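Local coordinates for peptidoglycan synthetase penicillin-binding protein 3 (PDB 4YE5) that probably binds penicillin and, as a member of the transpeptidase family, is thought to cross-link peptidoglycan strands during cell-wall synthesis, at residues Q60-T65 against N74-N79; D262-E265 against Q270-M273; G301-D306 against V348-K353; K524-Q527 against L533-G536. All coordinates share one frame; numbering follows the deposited sequence.

Interaction 1 (Q60-T65 against N74-N79); sequences QAFIPT and NCHQIN
H76 reaches across to T65, F62 and P64, and H76 and T65 bear the larger shares of the contact. H76 CB lies 3.9 Å from CB of P64, an aliphatic touch that suits proline in a stretch of extended chain. With chi1 at -56°, CG stands anti to the carbonyl carbon, and this turns the ring back toward the 60-65 chain. ND1 then accepts the backbone N-H of T65: T65 N to H76 ND1 is 2.9 Å, the N-H...N angle is 169° and the donor lies close to the ring plane. F62 fills one face in a T-shaped stack, planes at 88°, its CZ over the ring centre, 3.5 Å from H76 CE1 and 3.7 Å from H76 CD2. NE2, at the far corner, is hydrogen-bonded to the carbonyl oxygen of N135, consistent with the proton being there; both nitrogens are engaged, which should hold the ring's rotation. The backbone adds a second clasp, H76 N to T65 O at 2.8 Å. Alongside, T65 CG2 packs 3.9 Å from C75 CB. C75 is disulfide-bonded to C67, while F62 also packs on A90, V91 and L94 of helix 87-99. A pair of reciprocal bonds between T65 and H76 thus closes a disulfide-tied loop between helices 56-61 and 87-99, within the family region named for PBP dimerisation.

Interaction 2 (D262-E265 against Q270-M273); sequences DTTE and QAKM
Q270 lies alongside T264, the two side chains running past each other in opposite directions, with Q270 CB 4.1 Å from T264 CB. From there the glutamine chain extends to its amide. NE2 passes 4.0 Å from T264 CG2, whereas OE1 accepts a hydrogen bond from a water at 2.9 Å. That same water accepts the backbone N-H of E265, with E265 N 2.8 Å from the water oxygen, so the long polar side chain ties the loop to the helix through solvent, as suits an exposed glutamine. Next in sequence, A271 turns its methyl toward the loop: CB is 3.4 Å from E265 O and 3.7 Å from T264 OG1. Chi1 of T264, 82°, sets OG1 between the backbone N and the carbonyl carbon and brings it beside this methyl. Alanine is small enough to let the loop come this close. S268 OG, in the connecting segment, is hydrogen-bonded to both E265 O and A271 N, linking the very residues whose O and CB touch. K272 NZ is hydrogen-bonded to the carbonyl oxygen of V163 on strand 162-163. The loop follows strand 255-260, an outermost strand of the five-stranded antiparallel sheet, and folds back on the short helix 269-273.

Interaction 3 (G301-D306 against V348-K353); sequences GLHKID and VIAGDK
L302 and H303, just past the end of helix 290-299, where G301 closes a Schellman motif with a positive phi of 73° that glycine accepts easily, face A350 and K353 at the end of helix 344-350, the CA atoms of L302 and K353 being 7.1 Å apart. Chi1 of -80° sets CG of H303 anti to the carbonyl carbon, and the imidazole meets A350 edge-on, with A350 O near the ring plane, 3.1 Å from H303 CD2 and 3.2 Å from H303 NE2. A water also lies in that plane, 2.7 Å from H303 NE2, and donates to I349 O at 2.9 Å, bridging the ring to the last helical turn. Within the transpeptidase domain, the loop between helix 290-299 and strand 308-311 thus packs on the end of helix 344-350, and F309 of that strand meets the H303 ring edge-to-face and touches A350. D307 OD2 is hydrogen-bonded to H303 ND1, fixing the ring's rotation and probably favouring a proton on ND1. Histidine suits the place because its two nitrogens serve different partners. On the flank, L302 CD2 packs 4.3 Å from K353 CB, an aliphatic touch from which the lysine's terminus leads away.

Interaction 4 (K524-Q527 against L533-G536); sequences KDPQ and LTAG
The turn that leaves strand 517-524, the central strand of the five-stranded antiparallel sheet of the transpeptidase region, meets here the start of the C-terminal helix 535-549. Its junction is P526 against T534. The proline ring lies alongside the threonine, the two side chains passing in opposite directions: P526 CB is 3.6 Å from T534 CB and 3.7 Å from T534 OG1, and P526 CG follows at 4.0 Å from T534 CB. Proline fits because its compact ring, which itself restrains phi, offers a hydrophobic flank to the methine and methyl of threonine; T534 CG2 is 4.0 Å from P526 CB. A chi1 of -57° puts OG1 beside the backbone N of T534, where it is hydrogen-bonded to the carbonyl oxygen of G531 in the connecting loop. OG1 also accepts a hydrogen bond from a water at 2.8 Å, and the same water donates to Q527 O at 2.8 Å, linking the two segments beside the nonpolar touch. Within the turn, Q527 NE2 returns to D525 O at 3.1 Å, approaching from well above the carbonyl plane. D525 itself is held by S501 and by the backbone N of I502 on strand 501-510; S504 on that strand touches P526, and its OG is hydrogen-bonded to A535 N. Because G531 O and the water both engage the hydroxyl of the buried T534, its carbon atoms can pack closely on P526 while the polar atom keeps its partners, probably at little cost in desolvation.

How the interactions relate
Interaction 1 stands apart, in the dimerisation-family region, its centre 74 Å from that of interaction 4 and 90 Å from that of interaction 3; the other three lie in the transpeptidase region. Interactions 2 and 4 both pack a turn against a helix after strands of the same antiparallel sheet, 255-260 at an outer edge and 517-524 at its centre; the first is a surface contact and the second is buried. Interactions 1 and 3 are partly buried, and each centres on a histidine. Direct hydrogen bonds are clear across interaction 1 alone; interactions 2, 3 and 4 each bring a bridging water between their segments.

Interaction 1 (Q60-T65 against N74-N79)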
loop_
_atom_site.group_PDB
_atom_site.type_symbol
_atom_site.label_atom_id
_atom_site.label_comp_id
_atom_site.label_asym_id
_atom_site.label_seq_id
_atom_site.Cartn_x
_atom_site.Cartn_y
_atom_site.Cartn_z
ATOM N N GLN A 60 32.719 -38.125 -0.047
ATOM C CA GLN A 60 33.487 -39.340 0.262
ATOM C C GLN A 60 33.612 -40.239 -0.951
ATOM O O GLN A 60 34.612 -40.919 -1.105
ATOM C CB GLN A 60 32.848 -40.090 1.450
ATOM C CG GLN A 60 32.955 -39.308 2.755
ATOM C CD GLN A 60 31.944 -39.732 3.802
ATOM O OE1 GLN A 60 31.578 -40.908 3.900
ATOM N NE2 GLN A 60 31.482 -38.769 4.594
ATOM N N ALA A 61 32.604 -40.222 -1.825
ATOM C CA ALA A 61 32.646 -40.980 -3.082
ATOM C C ALA A 61 33.488 -40.299 -4.172
ATOM O O ALA A 61 33.756 -40.894 -5.219
ATOM C CB ALA A 61 31.202 -41.218 -3.597
ATOM N N PHE A 62 33.896 -39.050 -3.938
ATOM C CA PHE A 62 34.574 -38.245 -4.973
ATOM C C PHE A 62 35.937 -38.800 -5.378
ATOM O O PHE A 62 36.759 -39.142 -4.533
ATOM C CB PHE A 62 34.688 -36.765 -4.522
ATOM C CG PHE A 62 35.432 -35.867 -5.495
ATOM C CD1 PHE A 62 34.889 -35.557 -6.745
ATOM C CD2 PHE A 62 36.658 -35.303 -5.142
ATOM C CE1 PHE A 62 35.571 -34.701 -7.637
ATOM C CE2 PHE A 62 37.355 -34.450 -6.026
ATOM C CZ PHE A 62 36.813 -34.154 -7.276
ATOM N N ILE A 63 36.169 -38.901 -6.684
ATOM C CA ILE A 63 37.491 -39.231 -7.212
ATOM C C ILE A 63 37.901 -38.152 -8.213
ATOM O O ILE A 63 37.254 -38.010 -9.241
ATOM C CB ILE A 63 37.504 -40.598 -7.941
ATOM C CG1 ILE A 63 37.027 -41.709 -7.006
ATOM C CG2 ILE A 63 38.914 -40.919 -8.463
ATOM C CD1 ILE A 63 36.840 -43.042 -7.692
ATOM N N PRO A 64 38.959 -37.377 -7.904
ATOM C CA PRO A 64 39.309 -36.253 -8.788
ATOM C C PRO A 64 39.877 -36.741 -10.128
ATOM O O PRO A 64 40.578 -37.744 -10.199
ATOM C CB PRO A 64 40.391 -35.496 -8.001
ATOM C CG PRO A 64 41.030 -36.592 -7.129
ATOM C CD PRO A 64 39.866 -37.483 -6.742
ATOM N N THR A 65 39.552 -35.998 -11.177
ATOM C CA THR A 65 39.990 -36.299 -12.527
ATOM C C THR A 65 41.341 -35.655 -12.812
ATOM O O THR A 65 41.528 -34.462 -12.588
ATOM C CB THR A 65 38.948 -35.775 -13.534
ATOM O OG1 THR A 65 37.730 -36.515 -13.362
ATOM C CG2 THR A 65 39.442 -35.926 -14.981
ATOM N N ASN A 74 38.381 -29.966 -18.037
ATOM C CA ASN A 74 37.356 -30.760 -17.363
ATOM C C ASN A 74 38.017 -31.759 -16.415
ATOM O O ASN A 74 37.986 -32.977 -16.632
ATOM C CB ASN A 74 36.493 -31.477 -18.392
ATOM C CG ASN A 74 35.948 -30.522 -19.437
ATOM O OD1 ASN A 74 35.056 -29.741 -19.150
ATOM N ND2 ASN A 74 36.501 -30.576 -20.647
ATOM N N CYS A 75 38.624 -31.228 -15.362
ATOM C CA CYS A 75 39.488 -32.029 -14.500
ATOM C C CYS A 75 39.744 -31.259 -13.215
ATOM O O CYS A 75 39.238 -30.141 -13.024
ATOM C CB CYS A 75 40.820 -32.324 -15.202
ATOM S SG CYS A 75 41.733 -30.795 -15.714
ATOM N N HIS A 76 40.528 -31.858 -12.328
ATOM C CA HIS A 76 40.781 -31.239 -11.048
ATOM C C HIS A 76 42.285 -31.118 -10.872
ATOM O O HIS A 76 43.038 -32.057 -11.144
ATOM C CB HIS A 76 40.157 -32.072 -9.923
ATOM C CG HIS A 76 38.689 -32.316 -10.100
ATOM N ND1 HIS A 76 38.190 -33.468 -10.678
ATOM C CD2 HIS A 76 37.612 -31.552 -9.798
ATOM C CE1 HIS A 76 36.870 -33.405 -10.711
ATOM N NE2 HIS A 76 36.496 -32.251 -10.182
ATOM N N GLN A 77 42.723 -29.938 -10.447
ATOM C CA GLN A 77 44.141 -29.706 -10.205
ATOM C C GLN A 77 44.351 -28.639 -9.134
ATOM O O GLN A 77 43.487 -27.814 -8.883
ATOM C CB GLN A 77 44.861 -29.312 -11.501
ATOM C CG GLN A 77 44.203 -28.173 -12.256
ATOM C CD GLN A 77 44.913 -27.846 -13.563
ATOM O OE1 GLN A 77 46.024 -28.320 -13.817
ATOM N NE2 GLN A 77 44.267 -27.041 -14.402
ATOM N N ILE A 78 45.505 -28.696 -8.487
ATOM C CA ILE A 78 45.897 -27.661 -7.544
ATOM C C ILE A 78 47.320 -27.263 -7.909
ATOM O O ILE A 78 48.208 -28.117 -7.964
ATOM C CB ILE A 78 45.837 -28.160 -6.092
ATOM C CG1 ILE A 78 44.376 -28.295 -5.656
ATOM C CG2 ILE A 78 46.536 -27.163 -5.160
ATOM C CD1 ILE A 78 44.123 -29.423 -4.691
ATOM N N ASN A 79 47.511 -25.978 -8.206
ATOM C CA ASN A 79 48.810 -25.477 -8.640
ATOM C C ASN A 79 49.346 -26.273 -9.820
ATOM O O ASN A 79 50.534 -26.568 -9.886
ATOM C CB ASN A 79 49.819 -25.493 -7.483
ATOM C CG ASN A 79 49.347 -24.673 -6.279
ATOM O OD1 ASN A 79 48.703 -23.632 -6.432
ATOM N ND2 ASN A 79 49.660 -25.150 -5.078
#

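Interaction 2 (D262-E265 against Q270-M273)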
loop_
_atom_site.group_PDB
_atom_site.type_symbol
_atom_site.label_atom_id
_atom_site.label_comp_id
_atom_site.label_asym_id
_atom_site.label_seq_id
_atom_site.Cartn_x
_atom_site.Cartn_y
_atom_site.Cartn_z
ATOM N N ASP A 262 1.142 5.133 13.548
ATOM C CA ASP A 262 1.937 4.133 14.282
ATOM C C ASP A 262 3.358 4.131 13.745
ATOM O O ASP A 262 3.602 4.518 12.607
ATOM C CB ASP A 262 1.329 2.747 14.143
ATOM C CG ASP A 262 -0.102 2.704 14.631
ATOM O OD1 ASP A 262 -0.321 3.045 15.810
ATOM O OD2 ASP A 262 -1.007 2.399 13.813
ATOM N N THR A 263 4.301 3.683 14.553
ATOM C CA THR A 263 5.694 3.718 14.140
ATOM C C THR A 263 6.289 2.314 14.191
ATOM O O THR A 263 6.477 1.762 15.264
ATOM C CB THR A 263 6.487 4.700 15.014
ATOM O OG1 THR A 263 5.953 6.017 14.822
ATOM C CG2 THR A 263 7.972 4.698 14.636
ATOM N N THR A 264 6.529 1.709 13.030
ATOM C CA THR A 264 7.118 0.372 12.997
ATOM C C THR A 264 8.234 0.311 11.961
ATOM O O THR A 264 8.128 0.915 10.881
ATOM C CB THR A 264 6.057 -0.743 12.697
ATOM O OG1 THR A 264 5.831 -0.828 11.291
ATOM C CG2 THR A 264 4.715 -0.452 13.379
ATOM N N GLU A 265 9.314 -0.392 12.296
ATOM C CA GLU A 265 10.388 -0.646 11.340
ATOM C C GLU A 265 9.864 -1.525 10.212
ATOM O O GLU A 265 9.196 -2.532 10.472
ATOM C CB GLU A 265 11.571 -1.336 12.037
ATOM C CG GLU A 265 12.404 -0.414 12.917
ATOM C CD GLU A 265 13.376 0.438 12.112
ATOM O OE1 GLU A 265 13.671 0.070 10.956
ATOM O OE2 GLU A 265 13.849 1.472 12.632
ATOM N N GLN A 270 6.594 -6.456 14.245
ATOM C CA GLN A 270 5.497 -5.485 14.390
ATOM C C GLN A 270 4.852 -5.191 13.045
ATOM O O GLN A 270 3.626 -5.146 12.922
ATOM C CB GLN A 270 6.025 -4.159 14.921
ATOM C CG GLN A 270 6.278 -4.074 16.405
ATOM C CD GLN A 270 7.044 -2.808 16.770
ATOM O OE1 GLN A 270 8.246 -2.858 17.034
ATOM N NE2 GLN A 270 6.352 -1.666 16.775
ATOM N N ALA A 271 5.690 -4.954 12.039
ATOM C CA ALA A 271 5.189 -4.607 10.709
ATOM C C ALA A 271 4.465 -5.792 10.112
ATOM O O ALA A 271 3.441 -5.638 9.466
ATOM C CB ALA A 271 6.325 -4.184 9.822
ATOM N N LYS A 272 4.991 -6.991 10.357
ATOM C CA LYS A 272 4.393 -8.202 9.808
ATOM C C LYS A 272 3.132 -8.630 10.565
ATOM O O LYS A 272 2.339 -9.417 10.056
ATOM C CB LYS A 272 5.428 -9.340 9.747
ATOM C CG LYS A 272 6.654 -8.988 8.899
ATOM C CD LYS A 272 7.632 -10.166 8.693
ATOM C CE LYS A 272 8.578 -10.340 9.852
ATOM N NZ LYS A 272 9.681 -11.332 9.513
HETATM N N MSE A 273 2.946 -8.079 11.760
HETATM C CA MSE A 273 1.847 -8.443 12.672
HETATM C C MSE A 273 0.476 -8.122 12.085
HETATM O O MSE A 273 -0.499 -8.844 12.298
HETATM C CB MSE A 273 2.005 -7.676 13.994
HETATM C CG MSE A 273 1.031 -8.055 15.101
HETATM SE SE MSE A 273 1.533 -9.731 15.946
HETATM C CE MSE A 273 3.336 -9.253 16.543
HETATM O O HOH W 1 9.601 -1.463 14.912
#

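Interaction 3 (G301-D306 against V348-K353)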
loop_
_atom_site.group_PDB
_atom_site.type_symbol
_atom_site.label_atom_id
_atom_site.label_comp_id
_atom_site.label_asym_id
_atom_site.label_seq_id
_atom_site.Cartn_x
_atom_site.Cartn_y
_atom_site.Cartn_z
ATOM N N GLY A 301 -32.055 15.262 -10.917
ATOM C CA GLY A 301 -32.892 16.429 -11.136
ATOM C C GLY A 301 -33.940 16.575 -10.044
ATOM O O GLY A 301 -34.994 17.180 -10.243
ATOM N N LEU A 302 -33.656 16.006 -8.882
ATOM C CA LEU A 302 -34.583 16.104 -7.760
ATOM C C LEU A 302 -34.569 17.507 -7.206
ATOM O O LEU A 302 -35.599 18.038 -6.816
ATOM C CB LEU A 302 -34.230 15.093 -6.668
ATOM C CG LEU A 302 -34.468 13.648 -7.093
ATOM C CD1 LEU A 302 -34.125 12.712 -5.962
ATOM C CD2 LEU A 302 -35.927 13.466 -7.550
ATOM N N HIS A 303 -33.389 18.112 -7.183
ATOM C CA HIS A 303 -33.273 19.513 -6.807
ATOM C C HIS A 303 -32.202 20.175 -7.656
ATOM O O HIS A 303 -31.421 19.489 -8.324
ATOM C CB HIS A 303 -32.945 19.657 -5.310
ATOM C CG HIS A 303 -34.141 19.503 -4.419
ATOM N ND1 HIS A 303 -35.162 20.433 -4.378
ATOM C CD2 HIS A 303 -34.497 18.520 -3.559
ATOM C CE1 HIS A 303 -36.089 20.031 -3.528
ATOM N NE2 HIS A 303 -35.708 18.873 -3.011
ATOM N N LYS A 304 -32.195 21.505 -7.660
ATOM C CA LYS A 304 -31.047 22.254 -8.163
ATOM C C LYS A 304 -30.232 22.744 -6.975
ATOM O O LYS A 304 -30.753 22.874 -5.863
ATOM C CB LYS A 304 -31.480 23.436 -9.029
ATOM C CG LYS A 304 -32.115 23.038 -10.372
ATOM C CD LYS A 304 -32.874 24.218 -10.966
ATOM C CE LYS A 304 -33.789 23.775 -12.109
ATOM N NZ LYS A 304 -33.084 22.861 -13.059
ATOM N N ILE A 305 -28.963 23.035 -7.228
ATOM C CA ILE A 305 -27.999 23.341 -6.174
ATOM C C ILE A 305 -28.387 24.617 -5.420
ATOM O O ILE A 305 -28.060 24.787 -4.249
ATOM C CB ILE A 305 -26.560 23.467 -6.762
ATOM C CG1 ILE A 305 -25.517 23.546 -5.648
ATOM C CG2 ILE A 305 -26.458 24.661 -7.721
ATOM C CD1 ILE A 305 -25.549 22.367 -4.742
ATOM N N ASP A 306 -29.102 25.513 -6.084
ATOM C CA ASP A 306 -29.502 26.746 -5.422
ATOM C C ASP A 306 -30.967 26.768 -4.960
ATOM O O ASP A 306 -31.494 27.833 -4.663
ATOM C CB ASP A 306 -29.172 27.967 -6.288
ATOM C CG ASP A 306 -29.872 27.934 -7.636
ATOM O OD1 ASP A 306 -30.486 26.895 -7.981
ATOM O OD2 ASP A 306 -29.795 28.951 -8.354
ATOM N N VAL A 348 -32.625 15.286 4.954
ATOM C CA VAL A 348 -33.882 14.536 5.029
ATOM C C VAL A 348 -34.999 15.232 4.265
ATOM O O VAL A 348 -35.734 14.598 3.506
ATOM C CB VAL A 348 -34.301 14.306 6.487
ATOM C CG1 VAL A 348 -35.768 13.834 6.577
ATOM C CG2 VAL A 348 -33.325 13.325 7.144
ATOM N N ILE A 349 -35.124 16.538 4.459
ATOM C CA ILE A 349 -36.123 17.301 3.728
ATOM C C ILE A 349 -35.848 17.285 2.221
ATOM O O ILE A 349 -36.734 16.969 1.431
ATOM C CB ILE A 349 -36.211 18.756 4.228
ATOM C CG1 ILE A 349 -36.684 18.770 5.684
ATOM C CG2 ILE A 349 -37.174 19.563 3.336
ATOM C CD1 ILE A 349 -36.717 20.136 6.326
ATOM N N ALA A 350 -34.616 17.605 1.831
ATOM C CA ALA A 350 -34.253 17.650 0.415
ATOM C C ALA A 350 -34.425 16.298 -0.276
ATOM O O ALA A 350 -34.795 16.236 -1.439
ATOM C CB ALA A 350 -32.806 18.139 0.244
ATOM N N GLY A 351 -34.148 15.217 0.444
ATOM C CA GLY A 351 -34.121 13.899 -0.165
ATOM C C GLY A 351 -35.475 13.224 -0.225
ATOM O O GLY A 351 -35.566 12.048 -0.580
ATOM N N ASP A 352 -36.520 13.978 0.110
ATOM C CA ASP A 352 -37.883 13.451 0.251
ATOM C C ASP A 352 -38.299 12.515 -0.880
ATOM O O ASP A 352 -38.847 11.435 -0.629
ATOM C CB ASP A 352 -38.891 14.607 0.369
ATOM C CG ASP A 352 -40.332 14.126 0.513
ATOM O OD1 ASP A 352 -40.576 13.134 1.239
ATOM O OD2 ASP A 352 -41.229 14.752 -0.095
ATOM N N LYS A 353 -38.030 12.927 -2.121
ATOM C CA LYS A 353 -38.510 12.192 -3.292
ATOM C C LYS A 353 -37.502 11.153 -3.798
ATOM O O LYS A 353 -37.798 10.379 -4.708
ATOM C CB LYS A 353 -38.879 13.156 -4.427
ATOM C CG LYS A 353 -40.000 14.139 -4.100
ATOM C CD LYS A 353 -41.302 13.414 -3.862
ATOM C CE LYS A 353 -42.456 14.387 -3.687
ATOM N NZ LYS A 353 -43.724 13.656 -3.450
HETATM O O HOH W 2 -37.419 18.278 -1.048
#

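Interaction 4 (K524-Q527 against L533-G536)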
loop_
_atom_site.group_PDB
_atom_site.type_symbol
_atom_site.label_atom_id
_atom_site.label_comp_id
_atom_site.label_asym_id
_atom_site.label_seq_id
_atom_site.Cartn_x
_atom_site.Cartn_y
_atom_site.Cartn_z
ATOM N N LYS A 524 -8.759 9.681 15.541
ATOM C CA LYS A 524 -9.627 9.130 16.576
ATOM C C LYS A 524 -9.438 9.864 17.891
ATOM O O LYS A 524 -8.318 10.002 18.370
ATOM C CB LYS A 524 -9.387 7.632 16.784
ATOM C CG LYS A 524 -10.344 7.022 17.851
ATOM C CD LYS A 524 -10.255 5.483 17.907
ATOM C CE LYS A 524 -11.095 4.954 19.093
ATOM N NZ LYS A 524 -11.349 3.467 19.007
ATOM N N ASP A 525 -10.543 10.345 18.447
ATOM C CA ASP A 525 -10.541 11.063 19.712
ATOM C C ASP A 525 -9.497 12.190 19.824
ATOM O O ASP A 525 -8.729 12.222 20.794
ATOM C CB ASP A 525 -10.357 10.060 20.858
ATOM C CG ASP A 525 -11.585 9.168 21.054
ATOM O OD1 ASP A 525 -12.713 9.632 20.782
ATOM O OD2 ASP A 525 -11.423 8.006 21.492
ATOM N N PRO A 526 -9.458 13.122 18.844
ATOM C CA PRO A 526 -8.524 14.249 19.009
ATOM C C PRO A 526 -8.910 15.153 20.184
ATOM O O PRO A 526 -10.087 15.289 20.484
ATOM C CB PRO A 526 -8.671 15.021 17.693
ATOM C CG PRO A 526 -10.069 14.713 17.241
ATOM C CD PRO A 526 -10.291 13.266 17.632
ATOM N N GLN A 527 -7.922 15.741 20.848
ATOM C CA GLN A 527 -8.140 16.642 21.972
ATOM C C GLN A 527 -7.692 18.038 21.547
ATOM O O GLN A 527 -7.031 18.182 20.538
ATOM C CB GLN A 527 -7.269 16.205 23.152
ATOM C CG GLN A 527 -7.428 14.742 23.528
ATOM C CD GLN A 527 -8.810 14.458 24.087
ATOM O OE1 GLN A 527 -9.227 15.085 25.057
ATOM N NE2 GLN A 527 -9.538 13.528 23.461
ATOM N N LEU A 533 -13.207 18.997 14.904
ATOM C CA LEU A 533 -12.760 19.532 13.607
ATOM C C LEU A 533 -11.234 19.501 13.429
ATOM O O LEU A 533 -10.685 20.075 12.490
ATOM C CB LEU A 533 -13.283 20.967 13.430
ATOM C CG LEU A 533 -14.779 20.958 13.081
ATOM C CD1 LEU A 533 -15.437 22.241 13.493
ATOM C CD2 LEU A 533 -14.969 20.706 11.574
ATOM N N THR A 534 -10.554 18.819 14.336
ATOM C CA THR A 534 -9.097 18.770 14.329
ATOM C C THR A 534 -8.521 18.223 13.008
ATOM O O THR A 534 -7.444 18.632 12.586
ATOM C CB THR A 534 -8.574 17.953 15.533
ATOM O OG1 THR A 534 -9.072 18.540 16.746
ATOM C CG2 THR A 534 -7.049 17.983 15.595
ATOM N N ALA A 535 -9.229 17.313 12.349
ATOM C CA ALA A 535 -8.690 16.780 11.092
ATOM C C ALA A 535 -8.508 17.856 10.010
ATOM O O ALA A 535 -7.645 17.723 9.152
ATOM C CB ALA A 535 -9.524 15.599 10.567
ATOM N N GLY A 536 -9.302 18.924 10.066
ATOM C CA GLY A 536 -9.175 20.026 9.108
ATOM C C GLY A 536 -7.796 20.679 8.997
ATOM O O GLY A 536 -7.192 20.672 7.934
HETATM O O HOH W 3 -7.861 20.172 18.702
#